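Local coordinates for protein glycerol-3-phosphate dehydrogenase [NAD(+)] (Dunaliella salina, PDB 6IUY) that probably catalyses the NAD-dependent interconversion of sn-glycerol 3-phosphate and dihydroxyacetone phosphate, and carries a magnesium-binding haloacid dehalogenase-like domain that fits its direct conversion of dihydroxyacetone phosphate to glycerol, at residues D41-R44 and D49-V52; T108-G113 and A143-I148; R496-F501 and D569-I574. One frame throughout, in Å; residues are numbered along the deposited sequence.

Overall arrangement
From the N terminus, the chain leaves strand 37-40 and closes a short loop at contact 1, where 41-44 meets 49-52 beside the magnesium ion. Contact 2 opens later and closes a longer loop, setting 108-113 against the end of helix 136-145. Both belong to the haloacid dehalogenase-like part, their centres 12 Å apart, and Ser-51 of the first touches Arg-109 of the second. Contact 3 closes a largely helical loop of 67 residues, joining helices 481-502 and 564-577 in the dehydrogenase part, with its centre 62 Å from that of contact 1 and on the opposite side of the chain's centre. The three loops follow in series; none nests or crosses another.

Contact 1 of 3, residues D41-R44 and D49-V52; sequences DVDR and DASV. With MG (magnesium ion), chain F.
Asp-43 meets Ser-51 through a single carboxylate oxygen, and this is where the polar contact across the two segments is made. The backbone N of Ser-51 gives its hydrogen to Asp-43 OD2 at 3.0 Å with an angle of 166° at the hydrogen, the N lying almost on the extension of the CG-OD2 bond. Ser-51 OG lies 3.5 Å from the same OD2, a weak bond; the stronger partner of this hydroxyl is Arg-109. In Asp-43, CG is anti to the carbonyl carbon (chi1 -64°), which carries the carboxylate toward Ser-51 and not onto the magnesium, while the backbone O of the same residue binds the ion.

Metal coordination accounts for the other end of the segment. Asp-41 OD2 and the backbone O of Asp-43 each bind the magnesium at 2.1 Å, and Asp-206 supplies a further ligand. Two aspartates at the end of strand 37-40, one binding by its side chain and the other by its carbonyl, are the signature of the DxDx(T/V) motif of haloacid dehalogenase-like phosphatases. Asp-41 OD1 makes a salt bridge with Lys-185. An alanine in place of Asp-43 could keep the carbonyl ligand but has no carboxylate, so the Ser-51 amide would probably be left without this acceptor and 49-52 less firmly tied to the metal-binding loop.

Van der Waals contact is made by the Ala-50 methyl, which lies over one face of the Arg-44 guanidinium, near its rim; it is modelled too close for the exact spacing to be trusted. Arg-44 also touches Asp-206, the magnesium ligand.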
loop_
_atom_site.group_PDB
_atom_site.type_symbol
_atom_site.label_atom_id
_atom_site.label_comp_id
_atom_site.label_asym_id
_atom_site.label_seq_id
_atom_site.Cartn_x
_atom_site.Cartn_y
_atom_site.Cartn_z
ATOM N N ASP A 41 -27.299 33.676 16.954
ATOM C CA ASP A 41 -27.990 33.927 18.209
ATOM C C ASP A 41 -29.362 33.309 18.064
ATOM O O ASP A 41 -29.873 33.235 16.953
ATOM C CB ASP A 41 -28.087 35.424 18.509
ATOM C CG ASP A 41 -28.930 35.726 19.746
ATOM O OD1 ASP A 41 -28.622 35.212 20.849
ATOM O OD2 ASP A 41 -29.916 36.468 19.598
ATOM N N VAL A 42 -29.950 32.839 19.162
ATOM C CA VAL A 42 -31.289 32.258 19.120
ATOM C C VAL A 42 -32.382 33.326 19.131
ATOM O O VAL A 42 -33.110 33.512 18.145
ATOM C CB VAL A 42 -31.517 31.307 20.307
ATOM C CG1 VAL A 42 -32.979 30.925 20.411
ATOM C CG2 VAL A 42 -30.659 30.069 20.158
ATOM N N ASP A 43 -32.467 34.040 20.253
ATOM C CA ASP A 43 -33.527 35.016 20.502
ATOM C C ASP A 43 -33.572 36.193 19.523
ATOM O O ASP A 43 -32.717 37.084 19.545
ATOM C CB ASP A 43 -33.402 35.539 21.932
ATOM C CG ASP A 43 -33.627 34.449 22.963
ATOM O OD1 ASP A 43 -32.636 33.953 23.546
ATOM O OD2 ASP A 43 -34.798 34.071 23.165
ATOM N N ARG A 44 -34.601 36.162 18.677
ATOM C CA ARG A 44 -34.938 37.198 17.690
ATOM C C ARG A 44 -34.020 37.236 16.464
ATOM O O ARG A 44 -34.111 38.164 15.651
ATOM C CB ARG A 44 -34.980 38.579 18.351
ATOM C CG ARG A 44 -36.210 38.787 19.223
ATOM C CD ARG A 44 -36.235 40.199 19.800
ATOM N NE ARG A 44 -36.889 40.265 21.106
ATOM C CZ ARG A 44 -36.320 39.870 22.241
ATOM N NH1 ARG A 44 -35.089 39.368 22.232
ATOM N NH2 ARG A 44 -36.984 39.967 23.387
ATOM N N ASP A 49 -40.104 35.011 18.288
ATOM C CA ASP A 49 -40.328 35.534 19.629
ATOM C C ASP A 49 -39.167 35.207 20.556
ATOM O O ASP A 49 -38.573 34.133 20.460
ATOM C CB ASP A 49 -41.622 34.958 20.221
ATOM C CG ASP A 49 -42.838 35.213 19.346
ATOM O OD1 ASP A 49 -42.964 36.337 18.816
ATOM O OD2 ASP A 49 -43.671 34.287 19.195
ATOM N N ALA A 50 -38.851 36.126 21.463
ATOM C CA ALA A 50 -37.916 35.824 22.541
ATOM C C ALA A 50 -38.507 34.716 23.411
ATOM O O ALA A 50 -39.727 34.625 23.565
ATOM C CB ALA A 50 -37.625 37.063 23.366
ATOM N N SER A 51 -37.648 33.865 23.965
ATOM C CA SER A 51 -38.115 32.734 24.758
ATOM C C SER A 51 -38.718 33.209 26.079
ATOM O O SER A 51 -39.836 32.839 26.437
ATOM C CB SER A 51 -36.973 31.751 25.021
ATOM O OG SER A 51 -36.528 31.143 23.820
ATOM N N VAL A 52 -37.956 34.033 26.790
ATOM C CA VAL A 52 -38.354 34.570 28.087
ATOM C C VAL A 52 -39.392 35.676 27.923
ATOM O O VAL A 52 -39.057 36.840 27.707
ATOM C CB VAL A 52 -37.131 35.113 28.856
ATOM C CG1 VAL A 52 -36.174 35.823 27.905
ATOM C CG2 VAL A 52 -37.569 36.025 29.980
HETATM MG MG MG F . -31.102 37.992 20.533
#

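Contact 2 of 3, residues T108-G113 and A143-I148; sequences TRLVPG and ASHLKI
Leu-110, an extended residue of the loop before helix 114-123, and Leu-146, the first residue to leave helix 136-145, bring the two backbones nearest, yet their CA atoms remain 9.9 Å apart, so side chains alone bridge the gap. Both leucines, and His-145 as well, direct their CB atoms toward the opposing segment. One methyl does the touching from the loop side: Leu-110 CD2 lies 3.9 Å from Leu-146 CD2 and also 3.9 Å from CD2 of the His-145 ring. The two leucines run alongside one another in opposite senses and meet by their methyl ends, whereas the imidazole is approached at a slant. The buried area, 97 Å² over both sides, agrees with so narrow a meeting point.

The position of the imidazole follows from its torsion: CG is anti to the backbone N of His-145 (chi1 -176°), carrying the ring out from the helix toward the loop. At its far end NE2 is hydrogen-bonded to Glu-115 of helix 114-123, which is likely to restrain rotation of the ring against Leu-110.

A Schellman motif ends the helix here. Ile-148 N bonds to Ala-143 O at 2.7 Å, Lys-147 N bonds weakly to Ser-144 O at 3.3 Å, and Lys-147, as the C-prime residue, has a positive phi of 65°. The turn belongs to the Rossmann-like alpha/beta core of the haloacid dehalogenase fold, whose parallel sheet includes strand 127-131 just before this helix. Leu-146 also packs on Ile-118 and Glu-115, and Leu-110 on Glu-115; thus helix 114-123 adjoins both leucines. Beyond the helix end, Ile-148 turns to the sheet, touching Val-128 and Leu-130 of strand 127-131.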
loop_
_atom_site.group_PDB
_atom_site.type_symbol
_atom_site.label_atom_id
_atom_site.label_comp_id
_atom_site.label_asym_id
_atom_site.label_seq_id
_atom_site.Cartn_x
_atom_site.Cartn_y
_atom_site.Cartn_z
ATOM N N THR A 108 -42.510 26.209 14.962
ATOM C CA THR A 108 -43.464 27.278 14.753
ATOM C C THR A 108 -42.791 28.598 15.079
ATOM O O THR A 108 -43.322 29.679 14.810
ATOM C CB THR A 108 -44.701 27.076 15.642
ATOM O OG1 THR A 108 -44.283 26.938 17.008
ATOM C CG2 THR A 108 -45.439 25.812 15.231
ATOM N N ARG A 109 -41.595 28.478 15.641
ATOM C CA ARG A 109 -40.921 29.589 16.290
ATOM C C ARG A 109 -39.884 30.267 15.416
ATOM O O ARG A 109 -39.269 31.249 15.828
ATOM C CB ARG A 109 -40.243 29.105 17.573
ATOM C CG ARG A 109 -41.162 28.411 18.558
ATOM C CD ARG A 109 -40.454 28.280 19.887
ATOM N NE ARG A 109 -39.748 29.519 20.204
ATOM C CZ ARG A 109 -38.895 29.669 21.213
ATOM N NH1 ARG A 109 -38.628 28.647 22.019
ATOM N NH2 ARG A 109 -38.303 30.844 21.409
ATOM N N LEU A 110 -39.688 29.751 14.210
ATOM C CA LEU A 110 -38.522 30.138 13.436
ATOM C C LEU A 110 -38.825 31.218 12.411
ATOM O O LEU A 110 -39.818 31.150 11.694
ATOM C CB LEU A 110 -37.926 28.909 12.753
ATOM C CG LEU A 110 -37.564 27.794 13.732
ATOM C CD1 LEU A 110 -38.813 27.000 14.116
ATOM C CD2 LEU A 110 -36.513 26.882 13.134
ATOM N N VAL A 111 -37.952 32.218 12.355
ATOM C CA VAL A 111 -38.098 33.294 11.391
ATOM C C VAL A 111 -38.051 32.725 9.973
ATOM O O VAL A 111 -37.261 31.818 9.682
ATOM C CB VAL A 111 -37.009 34.359 11.586
ATOM C CG1 VAL A 111 -36.852 34.674 13.069
ATOM C CG2 VAL A 111 -35.702 33.873 11.049
ATOM N N PRO A 112 -38.927 33.223 9.086
ATOM C CA PRO A 112 -38.936 32.654 7.736
ATOM C C PRO A 112 -37.586 32.816 7.039
ATOM O O PRO A 112 -36.889 33.814 7.242
ATOM C CB PRO A 112 -40.050 33.442 7.015
ATOM C CG PRO A 112 -40.381 34.593 7.907
ATOM C CD PRO A 112 -40.036 34.168 9.302
ATOM N N GLY A 113 -37.221 31.811 6.249
ATOM C CA GLY A 113 -35.980 31.823 5.508
ATOM C C GLY A 113 -34.760 31.328 6.274
ATOM O O GLY A 113 -33.698 31.140 5.676
ATOM N N ALA A 143 -32.178 23.593 17.983
ATOM C CA ALA A 143 -30.986 22.968 17.407
ATOM C C ALA A 143 -31.350 21.642 16.746
ATOM O O ALA A 143 -30.930 21.357 15.618
ATOM C CB ALA A 143 -29.924 22.758 18.464
ATOM N N SER A 144 -32.137 20.839 17.449
ATOM C CA SER A 144 -32.563 19.548 16.931
ATOM C C SER A 144 -33.276 19.684 15.581
ATOM O O SER A 144 -33.106 18.861 14.677
ATOM C CB SER A 144 -33.474 18.857 17.944
ATOM O OG SER A 144 -34.236 17.823 17.339
ATOM N N HIS A 145 -34.069 20.739 15.451
ATOM C CA HIS A 145 -34.889 20.940 14.271
ATOM C C HIS A 145 -34.045 21.396 13.103
ATOM O O HIS A 145 -34.316 21.026 11.965
ATOM C CB HIS A 145 -35.996 21.962 14.549
ATOM C CG HIS A 145 -36.945 22.148 13.407
ATOM N ND1 HIS A 145 -38.041 21.336 13.214
ATOM C CD2 HIS A 145 -36.961 23.054 12.400
ATOM C CE1 HIS A 145 -38.694 21.733 12.135
ATOM N NE2 HIS A 145 -38.059 22.770 11.621
ATOM N N LEU A 146 -33.027 22.204 13.385
ATOM C CA LEU A 146 -32.145 22.708 12.337
ATOM C C LEU A 146 -31.019 21.721 12.021
ATOM O O LEU A 146 -30.104 22.036 11.256
ATOM C CB LEU A 146 -31.558 24.065 12.739
ATOM C CG LEU A 146 -32.568 25.212 12.865
ATOM C CD1 LEU A 146 -31.899 26.423 13.463
ATOM C CD2 LEU A 146 -33.194 25.546 11.501
ATOM N N LYS A 147 -31.090 20.530 12.606
ATOM C CA LYS A 147 -30.036 19.534 12.415
ATOM C C LYS A 147 -28.713 20.008 13.010
ATOM O O LYS A 147 -27.641 19.605 12.552
ATOM C CB LYS A 147 -29.842 19.214 10.919
ATOM C CG LYS A 147 -31.118 18.840 10.176
ATOM C CD LYS A 147 -31.981 17.903 11.021
ATOM C CE LYS A 147 -33.225 17.434 10.266
ATOM N NZ LYS A 147 -34.141 16.658 11.161
ATOM N N ILE A 148 -28.775 20.882 14.011
ATOM C CA ILE A 148 -27.555 21.311 14.678
ATOM C C ILE A 148 -27.357 20.468 15.930
ATOM O O ILE A 148 -28.250 20.363 16.770
ATOM C CB ILE A 148 -27.585 22.810 15.034
ATOM C CG1 ILE A 148 -27.906 23.637 13.795
ATOM C CG2 ILE A 148 -26.254 23.248 15.622
ATOM C CD1 ILE A 148 -27.724 25.095 13.998
#

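Contact 3 of 3, residues R496-F501 and D569-I574; sequences RKFCKF and DEVQEI
Val-571 and Ile-574, one helical turn apart on helix 564-577, receive the ring of Phe-498 from helix 481-502. This is helix-to-helix packing in the helical C-terminal part of the glycerol-3-phosphate dehydrogenase fold, and the nearest CA atoms, those of Phe-498 and Val-571, are 9.6 Å apart. Much of that gap is filled by the Phe-498 side chain, whose CG is anti to its backbone N (chi1 -167°), extending the ring away from its own helix.

Following helix 564-577 from its start, Asp-569 and Glu-570 turn to other partners: Asp-569 OD1 accepts hydrogen bonds from Asn-591 and His-595, and Glu-570 bonds to His-353 and to the backbone N of Met-382. Val-571 comes next and gives the closest approach, its CG1 lying 4.2 Å from Phe-498 CE1 and meeting the ring obliquely. Leu-463 of helix 454-477 touches both of these side chains, so that helix also adjoins the pair, while Met-382 lies against Val-571 and Ile-574. Ile-574, three residues on, falls on the same helix face as Val-571, its N bonded to Glu-570 O at 3.3 Å. There the branch methyl CG2 of Ile-574 sits near the plane of the ring, at its edge, 4.5 Å from Phe-498 CZ.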
loop_
_atom_site.group_PDB
_atom_site.type_symbol
_atom_site.label_atom_id
_atom_site.label_comp_id
_atom_site.label_asym_id
_atom_site.label_seq_id
_atom_site.Cartn_x
_atom_site.Cartn_y
_atom_site.Cartn_z
ATOM N N ARG A 496 7.204 4.137 -5.725
ATOM C CA ARG A 496 7.531 4.419 -4.332
ATOM C C ARG A 496 8.875 5.110 -4.152
ATOM O O ARG A 496 8.977 6.108 -3.456
ATOM C CB ARG A 496 7.524 3.106 -3.544
ATOM C CG ARG A 496 7.312 3.289 -2.055
ATOM C CD ARG A 496 7.005 1.973 -1.387
ATOM N NE ARG A 496 7.119 2.058 0.068
ATOM C CZ ARG A 496 8.064 1.452 0.785
ATOM N NH1 ARG A 496 8.981 0.704 0.182
ATOM N NH2 ARG A 496 8.079 1.579 2.113
ATOM N N LYS A 497 9.904 4.567 -4.785
ATOM C CA LYS A 497 11.258 5.097 -4.686
ATOM C C LYS A 497 11.386 6.477 -5.340
ATOM O O LYS A 497 11.983 7.397 -4.779
ATOM C CB LYS A 497 12.229 4.116 -5.337
ATOM C CG LYS A 497 13.680 4.364 -5.059
ATOM C CD LYS A 497 14.551 3.471 -5.946
ATOM C CE LYS A 497 15.973 3.414 -5.408
ATOM N NZ LYS A 497 16.958 2.840 -6.367
ATOM N N PHE A 498 10.829 6.621 -6.533
ATOM C CA PHE A 498 10.849 7.902 -7.228
ATOM C C PHE A 498 10.110 8.972 -6.414
ATOM O O PHE A 498 10.537 10.122 -6.333
ATOM C CB PHE A 498 10.222 7.738 -8.614
ATOM C CG PHE A 498 10.464 8.887 -9.535
ATOM C CD1 PHE A 498 11.613 8.948 -10.280
ATOM C CD2 PHE A 498 9.517 9.895 -9.674
ATOM C CE1 PHE A 498 11.835 9.990 -11.128
ATOM C CE2 PHE A 498 9.734 10.941 -10.531
ATOM C CZ PHE A 498 10.897 10.990 -11.256
ATOM N N CYS A 499 8.994 8.593 -5.811
ATOM C CA CYS A 499 8.264 9.525 -4.951
ATOM C C CYS A 499 9.127 10.018 -3.809
ATOM O O CYS A 499 9.047 11.185 -3.410
ATOM C CB CYS A 499 7.013 8.877 -4.378
ATOM S SG CYS A 499 5.602 8.996 -5.460
ATOM N N LYS A 500 9.951 9.127 -3.278
ATOM C CA LYS A 500 10.816 9.496 -2.180
ATOM C C LYS A 500 12.016 10.308 -2.686
ATOM O O LYS A 500 12.455 11.236 -2.013
ATOM C CB LYS A 500 11.244 8.242 -1.409
ATOM C CG LYS A 500 10.036 7.518 -0.772
ATOM C CD LYS A 500 10.462 6.352 0.119
ATOM C CE LYS A 500 9.264 5.572 0.644
ATOM N NZ LYS A 500 9.700 4.213 1.070
ATOM N N PHE A 501 12.512 10.010 -3.881
ATOM C CA PHE A 501 13.611 10.801 -4.443
ATOM C C PHE A 501 13.233 12.243 -4.731
ATOM O O PHE A 501 14.104 13.104 -4.804
ATOM C CB PHE A 501 14.138 10.194 -5.745
ATOM C CG PHE A 501 15.169 9.134 -5.547
ATOM C CD1 PHE A 501 15.181 8.363 -4.396
ATOM C CD2 PHE A 501 16.134 8.915 -6.507
ATOM C CE1 PHE A 501 16.130 7.388 -4.218
ATOM C CE2 PHE A 501 17.088 7.927 -6.333
ATOM C CZ PHE A 501 17.080 7.169 -5.192
ATOM N N ASP A 569 9.313 8.572 -21.435
ATOM C CA ASP A 569 10.357 9.484 -21.910
ATOM C C ASP A 569 10.561 10.625 -20.928
ATOM O O ASP A 569 11.691 11.004 -20.646
ATOM C CB ASP A 569 10.032 10.050 -23.305
ATOM C CG ASP A 569 10.070 8.987 -24.406
ATOM O OD1 ASP A 569 10.588 7.869 -24.167
ATOM O OD2 ASP A 569 9.589 9.272 -25.526
ATOM N N GLU A 570 9.483 11.177 -20.392
ATOM C CA GLU A 570 9.646 12.296 -19.466
ATOM C C GLU A 570 10.510 11.888 -18.267
ATOM O O GLU A 570 11.477 12.566 -17.925
ATOM C CB GLU A 570 8.284 12.822 -19.004
ATOM C CG GLU A 570 7.494 13.501 -20.134
ATOM C CD GLU A 570 5.983 13.254 -20.053
ATOM O OE1 GLU A 570 5.489 12.842 -18.964
ATOM O OE2 GLU A 570 5.294 13.471 -21.084
ATOM N N VAL A 571 10.168 10.765 -17.649
ATOM C CA VAL A 571 10.930 10.241 -16.520
ATOM C C VAL A 571 12.360 9.851 -16.911
ATOM O O VAL A 571 13.306 10.068 -16.139
ATOM C CB VAL A 571 10.221 9.022 -15.902
ATOM C CG1 VAL A 571 11.147 8.282 -14.911
ATOM C CG2 VAL A 571 8.963 9.464 -15.238
ATOM N N GLN A 572 12.540 9.290 -18.101
ATOM C CA GLN A 572 13.890 8.893 -18.487
ATOM C C GLN A 572 14.787 10.110 -18.636
ATOM O O GLN A 572 15.969 10.062 -18.291
ATOM C CB GLN A 572 13.896 8.084 -19.781
ATOM C CG GLN A 572 15.146 7.218 -19.919
ATOM C CD GLN A 572 15.280 6.240 -18.770
ATOM O OE1 GLN A 572 14.280 5.819 -18.188
ATOM N NE2 GLN A 572 16.512 5.886 -18.419
ATOM N N GLU A 573 14.230 11.198 -19.167
ATOM C CA GLU A 573 14.953 12.462 -19.255
ATOM C C GLU A 573 15.458 12.886 -17.877
ATOM O O GLU A 573 16.632 13.212 -17.693
ATOM C CB GLU A 573 14.044 13.531 -19.851
ATOM C CG GLU A 573 14.754 14.769 -20.353
ATOM C CD GLU A 573 13.785 15.770 -20.957
ATOM O OE1 GLU A 573 13.975 16.982 -20.742
ATOM O OE2 GLU A 573 12.830 15.343 -21.643
ATOM N N ILE A 574 14.573 12.845 -16.894
ATOM C CA ILE A 574 14.974 13.138 -15.524
ATOM C C ILE A 574 16.000 12.133 -14.968
ATOM O O ILE A 574 16.935 12.527 -14.266
ATOM C CB ILE A 574 13.736 13.199 -14.598
ATOM C CG1 ILE A 574 12.781 14.301 -15.087
ATOM C CG2 ILE A 574 14.144 13.436 -13.145
ATOM C CD1 ILE A 574 11.402 14.242 -14.485
#